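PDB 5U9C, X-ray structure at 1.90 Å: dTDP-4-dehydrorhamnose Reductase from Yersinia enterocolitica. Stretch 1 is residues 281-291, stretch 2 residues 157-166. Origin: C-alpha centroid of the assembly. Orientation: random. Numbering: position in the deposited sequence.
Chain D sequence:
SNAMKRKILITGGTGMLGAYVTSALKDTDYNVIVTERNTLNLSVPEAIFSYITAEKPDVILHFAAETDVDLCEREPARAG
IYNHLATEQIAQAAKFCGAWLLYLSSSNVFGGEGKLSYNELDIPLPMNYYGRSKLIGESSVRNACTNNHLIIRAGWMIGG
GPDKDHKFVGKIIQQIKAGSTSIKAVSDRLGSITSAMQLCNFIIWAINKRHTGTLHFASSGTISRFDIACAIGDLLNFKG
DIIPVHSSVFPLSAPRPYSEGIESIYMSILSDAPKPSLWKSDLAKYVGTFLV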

# COMPACT_ATOMS: atom_id res chain seq x y z
N SER D 281 9.69 -34.83 2.08
CA SER D 281 10.58 -35.89 1.60
C SER D 281 12.02 -35.41 1.56
O SER D 281 12.91 -36.14 1.96
CB SER D 281 10.22 -36.36 0.19
OG SER D 281 8.85 -36.63 0.09
N ASP D 282 12.26 -34.21 1.02
CA ASP D 282 13.62 -33.67 0.92
C ASP D 282 14.22 -33.43 2.32
O ASP D 282 15.41 -33.71 2.55
CB ASP D 282 13.66 -32.40 0.05
CG ASP D 282 13.28 -32.66 -1.41
OD1 ASP D 282 13.39 -33.83 -1.86
OD2 ASP D 282 12.86 -31.72 -2.12
N LEU D 283 13.41 -32.92 3.24
CA LEU D 283 13.86 -32.72 4.61
C LEU D 283 14.19 -34.07 5.26
O LEU D 283 15.21 -34.20 5.92
CB LEU D 283 12.80 -32.00 5.44
CG LEU D 283 13.10 -31.73 6.92
CD1 LEU D 283 14.27 -30.78 7.05
CD2 LEU D 283 11.87 -31.11 7.56
N ALA D 284 13.31 -35.07 5.08
CA ALA D 284 13.54 -36.42 5.66
C ALA D 284 14.90 -37.00 5.24
O ALA D 284 15.65 -37.47 6.08
CB ALA D 284 12.41 -37.39 5.32
N LYS D 285 15.22 -36.92 3.95
CA LYS D 285 16.52 -37.41 3.45
C LYS D 285 17.70 -36.72 4.13
O LYS D 285 18.69 -37.35 4.49
CB LYS D 285 16.65 -37.22 1.94
CG LYS D 285 15.70 -38.06 1.10
CD LYS D 285 16.02 -37.96 -0.39
CE LYS D 285 17.40 -38.53 -0.72
NZ LYS D 285 17.75 -38.40 -2.16
N TYR D 286 17.58 -35.41 4.31
CA TYR D 286 18.65 -34.64 4.95
C TYR D 286 18.77 -34.97 6.44
O TYR D 286 19.88 -35.18 6.95
CB TYR D 286 18.44 -33.13 4.75
CG TYR D 286 19.49 -32.32 5.46
CD1 TYR D 286 20.83 -32.47 5.12
CD2 TYR D 286 19.15 -31.41 6.46
CE1 TYR D 286 21.82 -31.76 5.77
CE2 TYR D 286 20.14 -30.67 7.11
CZ TYR D 286 21.47 -30.85 6.75
OH TYR D 286 22.48 -30.14 7.35
N VAL D 287 17.65 -35.05 7.14
CA VAL D 287 17.65 -35.38 8.57
C VAL D 287 18.22 -36.78 8.79
O VAL D 287 18.90 -37.02 9.77
CB VAL D 287 16.26 -35.24 9.20
CG1 VAL D 287 16.24 -35.77 10.64
CG2 VAL D 287 15.80 -33.79 9.15
N GLY D 288 17.94 -37.70 7.85
CA GLY D 288 18.48 -39.07 7.93
C GLY D 288 20.01 -39.15 8.01
O GLY D 288 20.56 -40.08 8.58
N THR D 289 20.71 -38.15 7.45
CA THR D 289 22.17 -38.12 7.51
C THR D 289 22.72 -37.80 8.91
O THR D 289 23.92 -37.84 9.10
CB THR D 289 22.80 -37.10 6.52
OG1 THR D 289 22.52 -35.76 6.94
CG2 THR D 289 22.30 -37.34 5.09
N PHE D 290 21.85 -37.44 9.86
CA PHE D 290 22.28 -37.17 11.24
C PHE D 290 22.23 -38.41 12.14
O PHE D 290 22.91 -38.44 13.16
CB PHE D 290 21.44 -36.07 11.88
CG PHE D 290 21.71 -34.69 11.35
CD1 PHE D 290 21.17 -34.28 10.14
CD2 PHE D 290 22.45 -33.79 12.10
CE1 PHE D 290 21.40 -33.00 9.66
CE2 PHE D 290 22.68 -32.51 11.63
CZ PHE D 290 22.16 -32.11 10.41
N LEU D 291 21.42 -39.41 11.79
CA LEU D 291 21.30 -40.63 12.60
C LEU D 291 21.57 -41.87 11.76
O LEU D 291 22.71 -42.12 11.38
CB LEU D 291 19.93 -40.73 13.29
CG LEU D 291 18.60 -40.83 12.51
CD1 LEU D 291 17.46 -41.19 13.46
CD2 LEU D 291 18.27 -39.55 11.74
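Stretch 2 (157-166) MIGGGPDKDH

The phenol oxygen of Y286 is caught inside the glycine-rich bend of stretch 2. It donates a hydrogen bond to D165, with Y286 OH and D165 OD2 2.5 Å apart. It also accepts a hydrogen bond from the backbone, G161 N to Y286 OH, at 2.9 Å and 159°. One hydroxyl thus ties together two points of stretch 2, four residues apart.

Stretch 2 enters as the end of a strand, M157 and I158. It bends at the glycines G159 to G161, and P162 to K164 are helical. D165 is the first residue to leave helical angles. Its amide closes the turn, D165 N to G161 O at 3.0 Å. G160 has phi 119° and G161 phi 76°. A side chain at G160 would be jammed against the preceding carbonyl.

Stretch 1 begins as helix, and a type I turn runs from G288 to L291. Both chains advance in the same sense along the contact. I158 lies at the helical part, and P162 lies at the turn. Y286 CA and G159 CA are 7.2 Å apart; F290 CA and P162 CA are 5.4 Å apart.

I158 points toward the helix. I158 CD1 packs 4.0 Å from Y286 CD2 and 4.1 Å from L283 CD1. The backbone carbon I158 C lies over one face of the tyrosine ring, while G161 N and D165 OD2 lie at the edge.

P162 covers a face of F290. P162 CD is 4.1 Å from the centroid of the F290 ring, 13° off the normal, a CH-pi contact. P162 CD also sits 3.5 Å from T289 O. T289 points toward stretch 2, but its hydroxyl bonds within stretch 1, T289 OG1 donating to Y286 O at 2.7 Å.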

# COMPACT_ATOMS: atom_id res chain seq x y z
N MSE D 157 18.17 -22.61 2.82
CA MSE D 157 19.12 -23.68 2.52
C MSE D 157 19.30 -24.66 3.66
O MSE D 157 19.47 -24.27 4.80
CB MSE D 157 20.44 -23.01 2.13
CG MSE D 157 21.46 -23.95 1.47
SE MSE D 157 21.06 -24.14 -0.45
CE MSE D 157 21.90 -22.44 -0.99
N ILE D 158 19.19 -25.95 3.36
CA ILE D 158 19.49 -26.99 4.36
C ILE D 158 20.67 -27.83 3.84
O ILE D 158 20.69 -28.25 2.66
CB ILE D 158 18.27 -27.85 4.73
CG1 ILE D 158 17.79 -28.69 3.55
CG2 ILE D 158 17.13 -26.97 5.24
CD1 ILE D 158 16.63 -29.59 3.88
N GLY D 159 21.66 -28.03 4.69
CA GLY D 159 22.84 -28.81 4.33
C GLY D 159 23.97 -28.63 5.33
O GLY D 159 23.93 -27.72 6.15
N GLY D 160 24.97 -29.51 5.24
CA GLY D 160 26.13 -29.46 6.13
C GLY D 160 26.27 -30.72 6.96
O GLY D 160 27.37 -31.15 7.24
N GLY D 161 25.15 -31.31 7.36
CA GLY D 161 25.19 -32.54 8.14
C GLY D 161 25.58 -32.34 9.61
O GLY D 161 25.75 -31.20 10.07
N PRO D 162 25.72 -33.45 10.35
CA PRO D 162 26.06 -33.38 11.78
C PRO D 162 27.26 -32.50 12.14
O PRO D 162 27.21 -31.79 13.14
CB PRO D 162 26.31 -34.84 12.18
CG PRO D 162 26.28 -35.65 10.94
CD PRO D 162 25.60 -34.84 9.87
N ASP D 163 28.31 -32.51 11.33
CA ASP D 163 29.51 -31.74 11.66
C ASP D 163 29.44 -30.23 11.37
O ASP D 163 29.96 -29.44 12.16
CB ASP D 163 30.72 -32.32 10.90
CG ASP D 163 30.96 -33.81 11.19
OD1 ASP D 163 30.62 -34.29 12.31
OD2 ASP D 163 31.51 -34.49 10.30
N LYS D 164 28.76 -29.84 10.28
CA LYS D 164 28.75 -28.45 9.81
C LYS D 164 27.46 -27.64 9.94
O LYS D 164 27.50 -26.41 9.84
CB LYS D 164 29.09 -28.43 8.31
CG LYS D 164 30.39 -29.10 7.90
CD LYS D 164 31.60 -28.36 8.43
CE LYS D 164 32.89 -28.98 7.94
NZ LYS D 164 32.97 -28.99 6.45
N ASP D 165 26.32 -28.30 10.10
CA ASP D 165 25.05 -27.57 10.14
C ASP D 165 24.83 -26.85 11.46
O ASP D 165 24.47 -27.48 12.44
CB ASP D 165 23.89 -28.52 9.83
CG ASP D 165 22.55 -27.79 9.64
OD1 ASP D 165 22.38 -26.65 10.13
OD2 ASP D 165 21.67 -28.38 8.99
N HIS D 166 25.06 -25.54 11.47
CA HIS D 166 24.78 -24.70 12.65
C HIS D 166 23.68 -23.67 12.29
O HIS D 166 23.55 -22.63 12.91
CB HIS D 166 26.06 -24.07 13.21
CG HIS D 166 27.12 -25.08 13.53
ND1 HIS D 166 27.10 -25.84 14.68
CD2 HIS D 166 28.20 -25.49 12.83
CE1 HIS D 166 28.13 -26.66 14.68
NE2 HIS D 166 28.82 -26.47 13.57